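Local coordinates for protein esterase (PDB 4RGY) that acts as an esterase that works at low temperature and alkaline pH, and is built on an alpha/beta-hydrolase fold, at residues A[147-152]-A[248-253]; A[208-213]-A[236-241]. One frame throughout, in Å; residues are numbered along the deposited sequence.

Interaction 1 of 2, residues A[147-152]-A[248-253]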
ATOM      1  N   ALA A 147     -21.024   9.749 -16.414  1.00 13.88           N
ATOM      2  CA  ALA A 147     -20.157  10.141 -17.519  1.00 13.10           C
ATOM      3  C   ALA A 147     -19.376   8.963 -18.070  1.00 12.40           C
ATOM      4  O   ALA A 147     -18.788   8.175 -17.303  1.00 13.65           O
ATOM      5  CB  ALA A 147     -19.188  11.219 -17.062  1.00 13.78           C
ATOM      6  N   SER A 148     -19.367   8.838 -19.396  1.00 13.97           N
ATOM      7  CA  SER A 148     -18.587   7.808 -20.066  1.00 11.18           C
ATOM      8  C   SER A 148     -17.454   8.392 -20.896  1.00 12.35           C
ATOM      9  O   SER A 148     -17.669   9.292 -21.715  1.00 12.87           O
ATOM     10  CB  SER A 148     -19.490   6.963 -20.962  1.00 12.21           C
ATOM     11  OG  SER A 148     -18.729   6.105 -21.807  1.00 13.16           O
ATOM     12  N   LEU A 149     -16.244   7.873 -20.684  1.00 13.34           N
ATOM     13  CA  LEU A 149     -15.069   8.289 -21.448  1.00 12.23           C
ATOM     14  C   LEU A 149     -14.602   7.122 -22.301  1.00 12.98           C
ATOM     15  O   LEU A 149     -14.225   6.077 -21.764  1.00 12.93           O
ATOM     16  CB  LEU A 149     -13.937   8.744 -20.518  1.00 14.53           C
ATOM     17  CG  LEU A 149     -14.194   9.963 -19.631  1.00 12.70           C
ATOM     18  CD1 LEU A 149     -14.983   9.566 -18.385  1.00 16.33           C
ATOM     19  CD2 LEU A 149     -12.878  10.607 -19.217  1.00 16.78           C
ATOM     20  N   SER A 150     -14.666   7.281 -23.623  1.00 13.25           N
ATOM     21  CA  SER A 150     -14.268   6.220 -24.548  1.00 13.20           C
ATOM     22  C   SER A 150     -14.917   4.900 -24.162  1.00 12.95           C
ATOM     23  O   SER A 150     -14.241   3.868 -24.028  1.00 12.66           O
ATOM     24  CB  SER A 150     -12.746   6.081 -24.557  1.00 15.25           C
ATOM     25  OG  SER A 150     -12.136   7.349 -24.726  1.00 13.98           O
ATOM     26  N   GLY A 151     -16.235   4.933 -23.993  1.00 11.98           N
ATOM     27  CA  GLY A 151     -16.942   3.803 -23.421  1.00 12.55           C
ATOM     28  C   GLY A 151     -17.192   2.663 -24.387  1.00 11.87           C
ATOM     29  O   GLY A 151     -17.326   2.870 -25.599  1.00 13.84           O
ATOM     30  N   ALA A 152     -17.235   1.449 -23.847  1.00 12.20           N
ATOM     31  CA  ALA A 152     -17.663   0.278 -24.610  1.00 13.35           C
ATOM     32  C   ALA A 152     -19.187   0.231 -24.533  1.00 11.86           C
ATOM     33  O   ALA A 152     -19.773  -0.549 -23.782  1.00 13.25           O
ATOM     34  CB  ALA A 152     -17.046  -0.991 -24.021  1.00 13.73           C
ATOM     35  N   GLY A 248      -3.416   9.325 -21.673  1.00 14.51           N
ATOM     36  CA  GLY A 248      -3.232  10.739 -21.965  1.00 16.71           C
ATOM     37  C   GLY A 248      -4.566  11.410 -22.257  1.00 14.56           C
ATOM     38  O   GLY A 248      -4.878  12.473 -21.719  1.00 14.75           O
ATOM     39  N   TYR A 249      -5.370  10.768 -23.094  1.00 14.29           N
ATOM     40  CA  TYR A 249      -6.685  11.299 -23.433  1.00 14.54           C
ATOM     41  C   TYR A 249      -7.599  11.371 -22.198  1.00 12.57           C
ATOM     42  O   TYR A 249      -8.254  12.382 -21.974  1.00 14.33           O
ATOM     43  CB  TYR A 249      -7.304  10.465 -24.567  1.00 15.17           C
ATOM     44  CG  TYR A 249      -8.711  10.855 -24.939  1.00 13.84           C
ATOM     45  CD1 TYR A 249      -8.959  11.978 -25.727  1.00 15.56           C
ATOM     46  CD2 TYR A 249      -9.794  10.102 -24.502  1.00 15.12           C
ATOM     47  CE1 TYR A 249     -10.255  12.335 -26.063  1.00 16.85           C
ATOM     48  CE2 TYR A 249     -11.089  10.453 -24.832  1.00 15.16           C
ATOM     49  CZ  TYR A 249     -11.303  11.572 -25.609  1.00 15.52           C
ATOM     50  OH  TYR A 249     -12.584  11.929 -25.927  1.00 15.08           O
ATOM     51  N   TRP A 250      -7.624  10.326 -21.376  1.00 13.23           N
ATOM     52  CA  TRP A 250      -8.500  10.339 -20.198  1.00 13.72           C
ATOM     53  C   TRP A 250      -8.044  11.326 -19.126  1.00 13.05           C
ATOM     54  O   TRP A 250      -8.872  11.905 -18.424  1.00 14.97           O
ATOM     55  CB  TRP A 250      -8.663   8.929 -19.625  1.00 12.31           C
ATOM     56  CG  TRP A 250      -9.262   8.044 -20.675  1.00 14.16           C
ATOM     57  CD1 TRP A 250     -10.292   8.361 -21.508  1.00 15.10           C
ATOM     58  CD2 TRP A 250      -8.807   6.744 -21.073  1.00 13.78           C
ATOM     59  NE1 TRP A 250     -10.534   7.326 -22.375  1.00 13.43           N
ATOM     60  CE2 TRP A 250      -9.638   6.317 -22.128  1.00 14.19           C
ATOM     61  CE3 TRP A 250      -7.795   5.889 -20.620  1.00 12.72           C
ATOM     62  CZ2 TRP A 250      -9.475   5.085 -22.752  1.00 14.93           C
ATOM     63  CZ3 TRP A 250      -7.631   4.669 -21.242  1.00 15.09           C
ATOM     64  CH2 TRP A 250      -8.472   4.270 -22.298  1.00 14.35           C
ATOM     65  N   ASP A 251      -6.733  11.530 -19.011  1.00 13.30           N
ATOM     66  CA  ASP A 251      -6.194  12.514 -18.086  1.00 13.48           C
ATOM     67  C   ASP A 251      -6.695  13.907 -18.463  1.00 16.14           C
ATOM     68  O   ASP A 251      -7.041  14.704 -17.591  1.00 15.74           O
ATOM     69  CB  ASP A 251      -4.660  12.476 -18.104  1.00 14.22           C
ATOM     70  CG  ASP A 251      -4.032  13.442 -17.106  1.00 17.78           C
ATOM     71  OD1 ASP A 251      -4.170  13.229 -15.888  1.00 14.61           O
ATOM     72  OD2 ASP A 251      -3.390  14.418 -17.537  1.00 24.56           O
ATOM     73  N   ALA A 252      -6.734  14.202 -19.760  1.00 14.85           N
ATOM     74  CA  ALA A 252      -7.252  15.478 -20.234  1.00 15.69           C
ATOM     75  C   ALA A 252      -8.766  15.544 -20.057  1.00 14.90           C
ATOM     76  O   ALA A 252      -9.306  16.518 -19.533  1.00 16.06           O
ATOM     77  CB  ALA A 252      -6.883  15.684 -21.699  1.00 16.76           C
ATOM     78  N   GLN A 253      -9.457  14.500 -20.499  1.00 13.71           N
ATOM     79  CA  GLN A 253     -10.912  14.524 -20.494  1.00 14.82           C
ATOM     80  C   GLN A 253     -11.534  14.500 -19.100  1.00 14.44           C
ATOM     81  O   GLN A 253     -12.608  15.076 -18.895  1.00 15.15           O
ATOM     82  CB  GLN A 253     -11.473  13.379 -21.335  1.00 15.23           C
ATOM     83  CG  GLN A 253     -11.211  13.543 -22.815  1.00 16.66           C
ATOM     84  CD  GLN A 253     -11.767  14.839 -23.341  1.00 19.60           C
ATOM     85  OE1 GLN A 253     -11.020  15.716 -23.767  1.00 22.31           O
ATOM     86  NE2 GLN A 253     -13.089  14.978 -23.307  1.00 19.49           N
TER

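Interaction 2 of 2, residues A[208-213]-A[236-241]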
ATOM      1  N   LEU A 208     -25.868  13.734 -18.135  1.00 15.72           N
ATOM      2  CA  LEU A 208     -25.213  12.638 -18.859  1.00 13.86           C
ATOM      3  C   LEU A 208     -24.126  13.153 -19.776  1.00 14.18           C
ATOM      4  O   LEU A 208     -24.322  14.135 -20.489  1.00 14.91           O
ATOM      5  CB  LEU A 208     -26.248  11.838 -19.665  1.00 14.70           C
ATOM      6  CG  LEU A 208     -27.291  11.130 -18.800  1.00 13.97           C
ATOM      7  CD1 LEU A 208     -28.502  10.718 -19.626  1.00 16.51           C
ATOM      8  CD2 LEU A 208     -26.711   9.913 -18.078  1.00 16.90           C
ATOM      9  N   TYR A 209     -22.975  12.485 -19.757  1.00 14.05           N
ATOM     10  CA  TYR A 209     -21.807  12.912 -20.510  1.00 13.55           C
ATOM     11  C   TYR A 209     -21.249  11.729 -21.276  1.00 12.70           C
ATOM     12  O   TYR A 209     -21.154  10.616 -20.745  1.00 13.12           O
ATOM     13  CB  TYR A 209     -20.737  13.492 -19.558  1.00 12.47           C
ATOM     14  CG  TYR A 209     -19.440  13.910 -20.220  1.00 13.21           C
ATOM     15  CD1 TYR A 209     -18.475  12.971 -20.555  1.00 13.36           C
ATOM     16  CD2 TYR A 209     -19.168  15.253 -20.490  1.00 16.35           C
ATOM     17  CE1 TYR A 209     -17.290  13.345 -21.165  1.00 15.57           C
ATOM     18  CE2 TYR A 209     -17.975  15.637 -21.091  1.00 17.02           C
ATOM     19  CZ  TYR A 209     -17.044  14.677 -21.431  1.00 16.72           C
ATOM     20  OH  TYR A 209     -15.860  15.039 -22.039  1.00 17.47           O
ATOM     21  N   GLN A 210     -20.837  11.985 -22.505  1.00 13.71           N
ATOM     22  CA  GLN A 210     -20.175  10.983 -23.323  1.00 11.50           C
ATOM     23  C   GLN A 210     -19.058  11.622 -24.119  1.00 12.06           C
ATOM     24  O   GLN A 210     -19.281  12.630 -24.791  1.00 13.27           O
ATOM     25  CB  GLN A 210     -21.175  10.363 -24.302  1.00 13.07           C
ATOM     26  CG  GLN A 210     -20.543   9.401 -25.297  1.00 12.63           C
ATOM     27  CD  GLN A 210     -21.475   8.992 -26.436  1.00 14.52           C
ATOM     28  OE1 GLN A 210     -22.565   9.546 -26.611  1.00 13.39           O
ATOM     29  NE2 GLN A 210     -21.041   8.017 -27.214  1.00 13.45           N
ATOM     30  N   CYS A 211     -17.856  11.047 -24.072  1.00 13.82           N
ATOM     31  CA  CYS A 211     -16.805  11.480 -24.987  1.00 12.99           C
ATOM     32  C   CYS A 211     -16.053  10.297 -25.577  1.00 12.07           C
ATOM     33  O   CYS A 211     -16.098   9.191 -25.041  1.00 12.64           O
ATOM     34  CB  CYS A 211     -15.833  12.464 -24.314  1.00 15.00           C
ATOM     35  SG  CYS A 211     -14.622  11.699 -23.170  1.00 14.27           S
ATOM     36  N   CYS A 212     -15.343  10.537 -26.671  1.00 13.65           N
ATOM     37  CA  CYS A 212     -14.478   9.510 -27.253  1.00 13.75           C
ATOM     38  C   CYS A 212     -13.432  10.130 -28.168  1.00 15.26           C
ATOM     39  O   CYS A 212     -13.711  11.116 -28.864  1.00 15.12           O
ATOM     40  CB  CYS A 212     -15.312   8.487 -28.035  1.00 13.01           C
ATOM     41  SG  CYS A 212     -14.405   6.997 -28.488  1.00 15.27           S
ATOM     42  N   GLY A 213     -12.227   9.561 -28.160  1.00 14.86           N
ATOM     43  CA  GLY A 213     -11.201   9.948 -29.119  1.00 15.55           C
ATOM     44  C   GLY A 213     -11.554   9.419 -30.501  1.00 17.21           C
ATOM     45  O   GLY A 213     -12.020   8.286 -30.634  1.00 18.08           O
ATOM     46  N   PHE A 236     -27.513  14.718 -23.632  1.00 19.10           N
ATOM     47  CA  PHE A 236     -26.122  14.377 -23.342  1.00 19.40           C
ATOM     48  C   PHE A 236     -25.205  15.524 -23.729  1.00 20.96           C
ATOM     49  O   PHE A 236     -25.414  16.198 -24.751  1.00 21.96           O
ATOM     50  CB  PHE A 236     -25.670  13.173 -24.177  1.00 19.17           C
ATOM     51  CG  PHE A 236     -25.851  11.836 -23.510  1.00 17.51           C
ATOM     52  CD1 PHE A 236     -27.096  11.222 -23.488  1.00 19.35           C
ATOM     53  CD2 PHE A 236     -24.759  11.158 -22.972  1.00 15.39           C
ATOM     54  CE1 PHE A 236     -27.262   9.982 -22.907  1.00 16.53           C
ATOM     55  CE2 PHE A 236     -24.918   9.911 -22.380  1.00 17.48           C
ATOM     56  CZ  PHE A 236     -26.176   9.320 -22.357  1.00 18.97           C
ATOM     57  N   MET A 237     -24.178  15.748 -22.922  1.00 18.08           N
ATOM     58  CA  MET A 237     -23.034  16.500 -23.391  1.00 18.43           C
ATOM     59  C   MET A 237     -22.167  15.490 -24.117  1.00 17.86           C
ATOM     60  O   MET A 237     -21.721  14.509 -23.510  1.00 16.68           O
ATOM     61  CB  MET A 237     -22.271  17.132 -22.223  1.00 18.08           C
ATOM     62  CG  MET A 237     -20.904  17.670 -22.600  1.00 19.53           C
ATOM     63  SD  MET A 237     -20.976  19.040 -23.767  1.00 29.38           S
ATOM     64  CE  MET A 237     -22.012  20.188 -22.868  1.00 31.29           C
ATOM     65  N   TYR A 238     -21.969  15.693 -25.415  1.00 18.49           N
ATOM     66  CA  TYR A 238     -21.115  14.821 -26.218  1.00 14.55           C
ATOM     67  C   TYR A 238     -19.883  15.584 -26.677  1.00 18.13           C
ATOM     68  O   TYR A 238     -19.999  16.695 -27.201  1.00 17.32           O
ATOM     69  CB  TYR A 238     -21.851  14.267 -27.456  1.00 15.16           C
ATOM     70  CG  TYR A 238     -20.930  13.449 -28.340  1.00 14.42           C
ATOM     71  CD1 TYR A 238     -20.694  12.105 -28.066  1.00 14.34           C
ATOM     72  CD2 TYR A 238     -20.256  14.028 -29.419  1.00 15.45           C
ATOM     73  CE1 TYR A 238     -19.836  11.355 -28.851  1.00 14.96           C
ATOM     74  CE2 TYR A 238     -19.382  13.278 -30.209  1.00 13.36           C
ATOM     75  CZ  TYR A 238     -19.179  11.944 -29.914  1.00 14.37           C
ATOM     76  OH  TYR A 238     -18.328  11.165 -30.676  1.00 17.39           O
ATOM     77  N   GLU A 239     -18.705  14.988 -26.510  1.00 15.41           N
ATOM     78  CA  GLU A 239     -17.465  15.609 -26.956  1.00 14.53           C
ATOM     79  C   GLU A 239     -16.602  14.593 -27.667  1.00 16.29           C
ATOM     80  O   GLU A 239     -16.555  13.429 -27.274  1.00 15.25           O
ATOM     81  CB  GLU A 239     -16.690  16.182 -25.761  1.00 17.17           C
ATOM     82  CG  GLU A 239     -17.449  17.210 -24.948  1.00 18.30           C
ATOM     83  CD  GLU A 239     -16.563  17.986 -23.982  1.00 19.52           C
ATOM     84  OE1 GLU A 239     -15.644  17.401 -23.369  1.00 20.51           O
ATOM     85  OE2 GLU A 239     -16.800  19.199 -23.837  1.00 26.92           O
ATOM     86  N   GLU A 240     -15.903  15.030 -28.704  1.00 16.39           N
ATOM     87  CA  GLU A 240     -14.949  14.173 -29.383  1.00 16.18           C
ATOM     88  C   GLU A 240     -13.794  15.046 -29.841  1.00 19.66           C
ATOM     89  O   GLU A 240     -13.955  16.258 -30.011  1.00 19.82           O
ATOM     90  CB  GLU A 240     -15.594  13.458 -30.573  1.00 16.33           C
ATOM     91  CG  GLU A 240     -15.980  14.389 -31.712  1.00 16.18           C
ATOM     92  CD  GLU A 240     -16.549  13.645 -32.910  1.00 20.79           C
ATOM     93  OE1 GLU A 240     -17.172  12.580 -32.729  1.00 19.81           O
ATOM     94  OE2 GLU A 240     -16.364  14.133 -34.045  1.00 23.06           O
ATOM     95  N   SER A 241     -12.633  14.428 -30.029  1.00 17.92           N
ATOM     96  CA  SER A 241     -11.415  15.128 -30.428  1.00 20.58           C
ATOM     97  C   SER A 241     -10.382  14.050 -30.730  1.00 22.59           C
ATOM     98  O   SER A 241     -10.620  12.884 -30.433  1.00 20.18           O
ATOM     99  CB  SER A 241     -10.936  16.068 -29.313  1.00 19.57           C
ATOM    100  OG  SER A 241     -10.671  15.364 -28.111  1.00 20.94           O
TER

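Interaction 1 of 2, residues A[147-152]-A[248-253]
The indole of W250 presents its pyrrole edge to S150: OG and CB of the serine both lie at that edge, close to the ring plane, while CB of L149 comes in obliquely at CD1, 3.8 Å away. The second ring, that of Y249, has CG of Q253 over one face, displaced toward the rim, and NE1 of W250 in its plane at the edge. The hydroxyl oxygen of S150 touches both aromatic residues. It accepts a hydrogen bond from W250, NE1 to OG 2.8 Å with an N-H...O angle of 162°, and the same OG lies 3.3 Å from CE2 of Y249. A chi1 of -49° puts OG anti to the carbonyl carbon, turned to the helix, where it meets NE1 only 11° out of the indole plane. A buried indole N-H needs an acceptor, and a serine can supply one on a short side chain. A phenylalanine in place of W250 would probably leave the S150 hydroxyl without its indole donor and open a gap beside the serine CB. One turn further along the helix, L149 touches Q253, CD2 to CB 3.8 Å; a branched apolar chain suits this buried place, and the glutamine's polar end leads away toward Y209. All five touching residues are buried. The partners of W250 include H245 and W247, both met edge-to-face, and L125 within the putative nucleophile elbow, whereas S150 touches D216, which with H245 belongs to a probable Ser-His-Asp triad. Helix 247-260 thus lies over the C-terminal end of strand 145-149, a strand flanked in the central sheet by 120-125 and 207-213.

Interaction 2 of 2, residues A[208-213]-A[236-241]
The carboxylate oxygen OE1 of E239 accepts the phenol hydroxyl of Y209, OH to OE1 2.7 Å. The hydroxyl approaches from above the carboxylate plane, 37° out of it, and the tyrosine ring and carboxylate planes stand 67° apart. E239 is also tied to R256 of helix 247-260 by a salt bridge through OE2, so both carboxylate oxygens are engaged and the group is unlikely to turn freely. On the same face of the sheet, the Y209 ring meets M237 obliquely, CD2 to CG 3.6 Å, a flexible apolar chain beside an aromatic.

The opposite face carries L208, Q210, F236 and Y238. CB of L208 stands over the centre of the F236 ring, 3.5 Å from the centroid, in a CH-pi contact, and CD1 of the leucine reaches CE1. Next along, the Q210 amide lies at the edge of the Y238 ring with OE1 3.5 Å from CD1, its plane turned 82° to the ring. NE2 of this glutamine is bonded to the carbonyl oxygen of N222, in helix 219-232, which gives the buried amide a partner. Y238 in turn gives its hydroxyl to OE1 of E240, on the anti lone pair, and E240 has a second partner in Y219.

Between the strands, M237 N bonds to L208 O and Q210 N to M237 O, both at 2.9 Å. E239 N then bonds to Q210 O, and C212 N to E239 O at a longer 3.2 Å. This alternation is that of parallel strands, here joined through helix 219-232 as the last beta-alpha-beta crossover of an alpha/beta-hydrolase sheet.

In the fold
Interaction 1 is wholly buried and joins a helix to a strand end, whereas interaction 2 pairs two strands at the sheet margin and is only partly buried, with M237 exposed. The chemistry follows: one indole-to-serine bond set in apolar packing in the first, a series of backbone bonds with charged and phenolic groups in the second. Strand 207-213 pairs with both 145-149 and 236-241, so the two contacts share a sheet, and their centres are 9 Å apart. Helix 247-260, the next element after strand 236-241, folds back over the face bearing Y209, C211 and E239. Interaction 2 is nested within the long chain loop that interaction 1 closes.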